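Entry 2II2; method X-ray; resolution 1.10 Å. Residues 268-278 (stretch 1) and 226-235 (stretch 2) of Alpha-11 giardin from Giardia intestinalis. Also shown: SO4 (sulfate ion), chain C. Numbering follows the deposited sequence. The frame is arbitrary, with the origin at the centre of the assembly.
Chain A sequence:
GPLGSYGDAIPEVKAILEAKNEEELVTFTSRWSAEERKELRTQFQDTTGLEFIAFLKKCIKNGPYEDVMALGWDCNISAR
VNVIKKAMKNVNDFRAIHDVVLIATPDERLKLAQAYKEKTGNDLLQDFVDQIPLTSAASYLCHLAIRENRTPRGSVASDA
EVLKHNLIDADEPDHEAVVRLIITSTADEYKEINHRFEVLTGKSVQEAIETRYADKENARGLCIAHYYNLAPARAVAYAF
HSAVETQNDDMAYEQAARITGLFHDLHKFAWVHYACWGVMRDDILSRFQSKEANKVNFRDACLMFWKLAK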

ATOM      1  N   LYS A 268       0.632 -11.664  -1.667  1.00  7.92           N
ATOM      2  CA  LYS A 268      -0.298 -12.612  -1.072  1.00  8.49           C
ATOM      3  C   LYS A 268       0.163 -13.219   0.237  1.00  8.22           C
ATOM      4  O   LYS A 268      -0.678 -13.616   1.033  1.00  8.56           O
ATOM      5  CB  LYS A 268      -0.650 -13.724  -2.071  1.00  9.48           C
ATOM      6  CG  LYS A 268       0.558 -14.556  -2.506  1.00  9.80           C
ATOM      7  CD  LYS A 268       0.179 -15.623  -3.496  1.00 10.30           C
ATOM      8  CE  LYS A 268       1.415 -16.356  -4.069  1.00 12.23           C
ATOM      9  NZ  LYS A 268       1.070 -17.544  -4.941  1.00 11.52           N
ATOM     10  N   PHE A 269       1.482 -13.312   0.466  1.00  7.63           N
ATOM     11  CA  PHE A 269       1.985 -13.852   1.727  1.00  8.14           C
ATOM     12  C   PHE A 269       2.222 -12.833   2.817  1.00  7.21           C
ATOM     13  O   PHE A 269       2.924 -13.133   3.781  1.00  7.96           O
ATOM     14  CB  PHE A 269       3.244 -14.705   1.512  1.00  9.46           C
ATOM     15  CG  PHE A 269       3.010 -15.900   0.638  1.00 10.20           C
ATOM     16  CD1 PHE A 269       3.733 -16.077  -0.523  1.00 13.99           C
ATOM     17  CD2 PHE A 269       2.051 -16.851   0.986  1.00 13.13           C
ATOM     18  CE1 PHE A 269       3.516 -17.194  -1.333  1.00 15.48           C
ATOM     19  CE2 PHE A 269       1.844 -17.973   0.182  1.00 15.16           C
ATOM     20  CZ  PHE A 269       2.553 -18.121  -0.986  1.00 13.08           C
ATOM     21  N   ALA A 270       1.612 -11.652   2.693  1.00  7.29           N
ATOM     22  CA  ALA A 270       1.696 -10.704   3.799  1.00  7.16           C
ATOM     23  C   ALA A 270       1.324 -11.339   5.143  1.00  6.95           C
ATOM     24  O   ALA A 270       1.861 -10.966   6.172  1.00  7.40           O
ATOM     25  CB  ALA A 270       0.805  -9.483   3.565  1.00  8.13           C
ATOM     26  N   TRP A 271       0.380 -12.282   5.137  1.00  7.10           N
ATOM     27  CA  TRP A 271      -0.061 -12.933   6.393  1.00  8.14           C
ATOM     28  C   TRP A 271       1.072 -13.654   7.118  1.00  8.14           C
ATOM     29  O   TRP A 271       1.042 -13.791   8.337  1.00  9.21           O
ATOM     30  CB  TRP A 271      -1.238 -13.890   6.141  1.00  8.50           C
ATOM     31  CG  TRP A 271      -1.021 -14.922   5.109  1.00  8.62           C
ATOM     32  CD1 TRP A 271      -1.459 -14.887   3.819  1.00  9.02           C
ATOM     33  CD2 TRP A 271      -0.419 -16.199   5.307  1.00 10.17           C
ATOM     34  NE1 TRP A 271      -1.119 -16.057   3.181  1.00 10.55           N
ATOM     35  CE2 TRP A 271      -0.466 -16.875   4.068  1.00 10.06           C
ATOM     36  CE3 TRP A 271       0.199 -16.827   6.402  1.00 10.69           C
ATOM     37  CZ2 TRP A 271       0.055 -18.184   3.893  1.00 10.36           C
ATOM     38  CZ3 TRP A 271       0.716 -18.100   6.235  1.00 11.31           C
ATOM     39  CH2 TRP A 271       0.659 -18.760   4.983  1.00 12.65           C
ATOM     40  N   VAL A 272       2.067 -14.119   6.374  1.00  9.09           N
ATOM     41  CA  VAL A 272       3.249 -14.768   6.979  1.00  9.59           C
ATOM     42  C   VAL A 272       3.949 -13.795   7.913  1.00  9.43           C
ATOM     43  O   VAL A 272       4.292 -14.124   9.042  1.00 10.97           O
ATOM     44  CB  VAL A 272       4.252 -15.243   5.876  1.00 10.00           C
ATOM     45  CG1 VAL A 272       5.538 -15.794   6.497  1.00 12.66           C
ATOM     46  CG2 VAL A 272       3.614 -16.305   4.966  1.00 11.36           C
ATOM     47  N   HIS A 273       4.210 -12.597   7.399  1.00  9.17           N
ATOM     48  CA  HIS A 273       4.905 -11.580   8.156  1.00  9.76           C
ATOM     49  C   HIS A 273       4.034 -10.924   9.186  1.00 10.18           C
ATOM     50  O   HIS A 273       4.538 -10.379  10.159  1.00 12.09           O
ATOM     51  CB  HIS A 273       5.451 -10.519   7.233  1.00  9.49           C
ATOM     52  CG  HIS A 273       6.390 -11.064   6.229  1.00 10.48           C
ATOM     53  ND1 HIS A 273       7.688 -11.393   6.536  1.00 10.17           N
ATOM     54  CD2 HIS A 273       6.217 -11.363   4.922  1.00 10.57           C
ATOM     55  CE1 HIS A 273       8.284 -11.848   5.449  1.00  9.42           C
ATOM     56  NE2 HIS A 273       7.420 -11.830   4.453  1.00 11.26           N
ATOM     57  N   TYR A 274       2.731 -10.916   8.950  1.00  9.03           N
ATOM     58  CA  TYR A 274       1.832 -10.301   9.902  1.00  9.52           C
ATOM     59  C   TYR A 274       1.828 -11.046  11.238  1.00 10.69           C
ATOM     60  O   TYR A 274       1.507 -10.477  12.288  1.00 10.65           O
ATOM     61  CB  TYR A 274       0.415 -10.201   9.314  1.00  9.26           C
ATOM     62  CG  TYR A 274      -0.546  -9.441  10.206  1.00  8.46           C
ATOM     63  CD1 TYR A 274      -0.768  -8.074  10.042  1.00  9.81           C
ATOM     64  CD2 TYR A 274      -1.223 -10.073  11.271  1.00  9.63           C
ATOM     65  CE1 TYR A 274      -1.642  -7.387  10.900  1.00 10.06           C
ATOM     66  CE2 TYR A 274      -2.071  -9.391  12.121  1.00  9.99           C
ATOM     67  CZ  TYR A 274      -2.276  -8.046  11.924  1.00  9.47           C
ATOM     68  OH  TYR A 274      -3.101  -7.348  12.747  1.00 10.44           O
ATOM     69  N   ALA A 275       2.187 -12.329  11.189  1.00 12.11           N
ATOM     70  CA  ALA A 275       2.140 -13.202  12.364  1.00 13.41           C
ATOM     71  C   ALA A 275       2.905 -12.651  13.588  1.00 14.76           C
ATOM     72  O   ALA A 275       2.547 -12.970  14.742  1.00 16.08           O
ATOM     73  CB  ALA A 275       2.601 -14.611  11.996  1.00 13.70           C
ATOM     74  N   CYS A 276       3.886 -11.777  13.332  1.00 16.12           N
ATOM     75  CA  CYS A 276       4.603 -10.945  14.321  1.00 17.02           C
ATOM     76  C   CYS A 276       3.584 -10.360  15.314  1.00 16.11           C
ATOM     77  O   CYS A 276       3.770 -10.372  16.542  1.00 17.23           O
ATOM     78  CB  CYS A 276       5.389  -9.785  13.593  1.00 15.40           C
ATOM     79  SG  CYS A 276       6.247  -8.635  14.643  1.00 22.79           S
ATOM     80  N   TRP A 277       2.486  -9.868  14.758  1.00 14.95           N
ATOM     81  CA  TRP A 277       1.512  -9.032  15.480  1.00 14.47           C
ATOM     82  C   TRP A 277       0.242  -9.773  15.873  1.00 14.21           C
ATOM     83  O   TRP A 277      -0.467  -9.405  16.803  1.00 15.42           O
ATOM     84  CB  TRP A 277       1.179  -7.814  14.626  1.00 14.78           C
ATOM     85  CG  TRP A 277       2.374  -6.934  14.420  1.00 14.36           C
ATOM     86  CD1 TRP A 277       3.021  -6.231  15.384  1.00 14.77           C
ATOM     87  CD2 TRP A 277       3.077  -6.686  13.197  1.00 13.06           C
ATOM     88  NE1 TRP A 277       4.082  -5.550  14.844  1.00 15.54           N
ATOM     89  CE2 TRP A 277       4.136  -5.802  13.501  1.00 14.76           C
ATOM     90  CE3 TRP A 277       2.902  -7.109  11.868  1.00 13.51           C
ATOM     91  CZ2 TRP A 277       5.042  -5.355  12.535  1.00 13.89           C
ATOM     92  CZ3 TRP A 277       3.792  -6.663  10.917  1.00 13.13           C
ATOM     93  CH2 TRP A 277       4.845  -5.783  11.248  1.00 14.88           C
ATOM     94  N   GLY A 278      -0.063 -10.815  15.130  1.00 13.41           N
ATOM     95  CA  GLY A 278      -1.249 -11.587  15.379  1.00 13.04           C
ATOM     96  C   GLY A 278      -1.520 -12.438  14.183  1.00 11.61           C
ATOM     97  O   GLY A 278      -0.712 -12.504  13.246  1.00 13.22           O
TER
HETATM   98  S   SO4 C 802       4.725  -3.332  17.270  1.00 66.26           S
HETATM   99  O1  SO4 C 802       4.924  -2.240  18.218  1.00 66.42           O
HETATM  100  O2  SO4 C 802       3.815  -4.309  17.859  1.00 66.56           O
HETATM  101  O3  SO4 C 802       4.150  -2.809  16.033  1.00 66.17           O
HETATM  102  O4  SO4 C 802       6.004  -3.975  16.976  1.00 66.27           O
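Stretch 2, residues 226-235: HYYNLAPARA

Stretch 2 enters as a helix already under way at His226 and is out of it at Ala231; a second helix runs on from Pro232. Ala231 is extended (phi/psi -167/132) and takes the N-cap position of the second helix. The start of that helix lies on stretch 1, where a weakly bonded helix spans about 270-274. The backbones come closest at Ala270 and Ala233, with CA atoms 4.7 Å apart. His273 and Arg234 follow, CA to CA 5.3 Å. No direct hydrogen bond joins the stretches, so the contact rests on packing and one water.

His273 CB points toward stretch 2, and chi1 of -59° (m) with chi2 of -77° lays the imidazole along the chain from Ala231 to Arg234. Arg234 CB sits over the face of the His273 ring, 3.7 Å from its centroid, in a CH-pi contact. Arg234 N is 3.5 Å from His273 CD2. Ala231 CB is 3.8 Å from His273 NE2, and Ala233 CB is 3.8 Å from His273 CD2.

Arg234 is extended, with chi1 to chi3 all t. This carries NE to water 1, which accepts from Arg234 NE (3.0 Å) and donates to His273 O (3.0 Å).

Trp277 (chi1 m) brings its ring end nearer stretch 2; its CZ2 lies 4.5 Å from Tyr227 OH. Trp277 NE1 makes weak hydrogen bonds to sulfate O3 (3.0 Å) and O4 (3.3 Å).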

ATOM      1  N   HIS A 226      12.007   0.432   5.217  1.00  6.55           N
ATOM      2  CA  HIS A 226      12.831  -0.524   5.969  1.00  6.22           C
ATOM      3  C   HIS A 226      12.363  -1.954   5.735  1.00  5.76           C
ATOM      4  O   HIS A 226      13.135  -2.821   5.343  1.00  7.10           O
ATOM      5  CB  HIS A 226      12.727  -0.132   7.456  1.00  6.78           C
ATOM      6  CG  HIS A 226      13.058  -1.236   8.406  1.00  7.36           C
ATOM      7  ND1 HIS A 226      14.336  -1.724   8.573  1.00  7.48           N
ATOM      8  CD2 HIS A 226      12.251  -1.963   9.209  1.00  8.32           C
ATOM      9  CE1 HIS A 226      14.292  -2.708   9.454  1.00  8.24           C
ATOM     10  NE2 HIS A 226      13.047  -2.865   9.860  1.00  8.05           N
ATOM     11  N   TYR A 227      11.086  -2.211   5.991  1.00  6.14           N
ATOM     12  CA  TYR A 227      10.586  -3.575   5.866  1.00  6.34           C
ATOM     13  C   TYR A 227      10.616  -4.081   4.434  1.00  6.55           C
ATOM     14  O   TYR A 227      10.804  -5.267   4.235  1.00  7.70           O
ATOM     15  CB  TYR A 227       9.202  -3.722   6.504  1.00  6.42           C
ATOM     16  CG  TYR A 227       9.260  -3.898   8.007  1.00  6.72           C
ATOM     17  CD1 TYR A 227       8.546  -3.077   8.860  1.00  6.72           C
ATOM     18  CD2 TYR A 227      10.033  -4.916   8.572  1.00  7.11           C
ATOM     19  CE1 TYR A 227       8.592  -3.261  10.260  1.00  7.38           C
ATOM     20  CE2 TYR A 227      10.081  -5.102   9.957  1.00  7.29           C
ATOM     21  CZ  TYR A 227       9.361  -4.278  10.793  1.00  6.75           C
ATOM     22  OH  TYR A 227       9.399  -4.515  12.144  1.00  9.17           O
ATOM     23  N   TYR A 228      10.410  -3.198   3.455  1.00  6.48           N
ATOM     24  CA  TYR A 228      10.430  -3.593   2.052  1.00  7.12           C
ATOM     25  C   TYR A 228      11.762  -4.245   1.707  1.00  6.91           C
ATOM     26  O   TYR A 228      11.812  -5.222   0.973  1.00  7.49           O
ATOM     27  CB  TYR A 228      10.159  -2.380   1.142  1.00  7.93           C
ATOM     28  CG  TYR A 228      10.045  -2.827  -0.302  1.00  7.67           C
ATOM     29  CD1 TYR A 228       8.814  -3.259  -0.811  1.00  7.94           C
ATOM     30  CD2 TYR A 228      11.136  -2.826  -1.137  1.00  8.55           C
ATOM     31  CE1 TYR A 228       8.693  -3.709  -2.125  1.00  8.02           C
ATOM     32  CE2 TYR A 228      11.023  -3.284  -2.457  1.00 10.22           C
ATOM     33  CZ  TYR A 228       9.798  -3.720  -2.949  1.00  9.63           C
ATOM     34  OH  TYR A 228       9.675  -4.180  -4.243  1.00 10.43           O
ATOM     35  N   ASN A 229      12.830  -3.666   2.255  1.00  7.29           N
ATOM     36  CA  ASN A 229      14.160  -4.209   2.040  1.00  6.89           C
ATOM     37  C   ASN A 229      14.328  -5.644   2.565  1.00  7.88           C
ATOM     38  O   ASN A 229      15.098  -6.422   2.027  1.00  9.21           O
ATOM     39  CB  ASN A 229      15.226  -3.352   2.668  1.00  7.30           C
ATOM     40  CG  ASN A 229      15.446  -2.042   1.945  1.00  8.36           C
ATOM     41  OD1 ASN A 229      15.032  -1.879   0.796  1.00 11.13           O
ATOM     42  ND2 ASN A 229      16.105  -1.107   2.604  1.00  8.95           N
ATOM     43  N   LEU A 230      13.670  -5.927   3.679  1.00  8.12           N
ATOM     44  CA  LEU A 230      13.707  -7.269   4.266  1.00  8.25           C
ATOM     45  C   LEU A 230      12.844  -8.266   3.479  1.00  8.04           C
ATOM     46  O   LEU A 230      13.308  -9.377   3.159  1.00  9.50           O
ATOM     47  CB  LEU A 230      13.319  -7.204   5.738  1.00  8.24           C
ATOM     48  CG  LEU A 230      14.274  -6.390   6.638  1.00  9.79           C
ATOM     49  CD1 LEU A 230      13.730  -6.272   8.071  1.00  9.09           C
ATOM     50  CD2 LEU A 230      15.706  -6.911   6.644  1.00 11.67           C
ATOM     51  N   ALA A 231      11.624  -7.857   3.114  1.00  7.38           N
ATOM     52  CA  ALA A 231      10.791  -8.609   2.174  1.00  7.41           C
ATOM     53  C   ALA A 231       9.646  -7.711   1.737  1.00  7.20           C
ATOM     54  O   ALA A 231       9.016  -7.090   2.557  1.00  7.52           O
ATOM     55  CB  ALA A 231      10.188  -9.839   2.833  1.00  7.94           C
ATOM     56  N   PRO A 232       9.355  -7.612   0.448  1.00  7.94           N
ATOM     57  CA  PRO A 232       8.220  -6.798   0.024  1.00  8.09           C
ATOM     58  C   PRO A 232       6.935  -7.057   0.792  1.00  7.67           C
ATOM     59  O   PRO A 232       6.231  -6.114   1.168  1.00  7.99           O
ATOM     60  CB  PRO A 232       8.110  -7.138  -1.448  1.00  8.30           C
ATOM     61  CG  PRO A 232       9.563  -7.290  -1.831  1.00  9.19           C
ATOM     62  CD  PRO A 232      10.145  -8.094  -0.697  1.00  8.86           C
ATOM     63  N   ALA A 233       6.611  -8.322   1.044  1.00  6.96           N
ATOM     64  CA  ALA A 233       5.344  -8.621   1.710  1.00  7.45           C
ATOM     65  C   ALA A 233       5.354  -8.247   3.189  1.00  6.95           C
ATOM     66  O   ALA A 233       4.304  -8.128   3.795  1.00  7.37           O
ATOM     67  CB  ALA A 233       4.988 -10.104   1.512  1.00  8.11           C
ATOM     68  N   ARG A 234       6.558  -8.113   3.747  1.00  6.85           N
ATOM     69  CA  ARG A 234       6.707  -7.641   5.112  1.00  6.76           C
ATOM     70  C   ARG A 234       6.330  -6.161   5.224  1.00  6.30           C
ATOM     71  O   ARG A 234       5.771  -5.727   6.234  1.00  6.63           O
ATOM     72  CB  ARG A 234       8.135  -7.921   5.618  1.00  7.44           C
ATOM     73  CG  ARG A 234       8.275  -7.808   7.111  1.00  8.37           C
ATOM     74  CD  ARG A 234       9.570  -8.411   7.536  1.00 10.59           C
ATOM     75  NE  ARG A 234       9.708  -8.415   8.973  1.00 12.39           N
ATOM     76  CZ  ARG A 234      10.770  -8.870   9.627  1.00 12.86           C
ATOM     77  NH1 ARG A 234      11.779  -9.386   8.941  1.00 13.63           N
ATOM     78  NH2 ARG A 234      10.805  -8.805  10.956  1.00 15.62           N
ATOM     79  N   ALA A 235       6.688  -5.372   4.209  1.00  6.81           N
ATOM     80  CA  ALA A 235       6.263  -3.981   4.165  1.00  6.66           C
ATOM     81  C   ALA A 235       4.735  -3.907   4.120  1.00  5.79           C
ATOM     82  O   ALA A 235       4.152  -3.066   4.802  1.00  6.53           O
ATOM     83  CB  ALA A 235       6.840  -3.277   2.956  1.00  7.44           C
TER
HETATM   84  O   HOH W   1       7.021  -8.702  10.342  1.00 20.05           O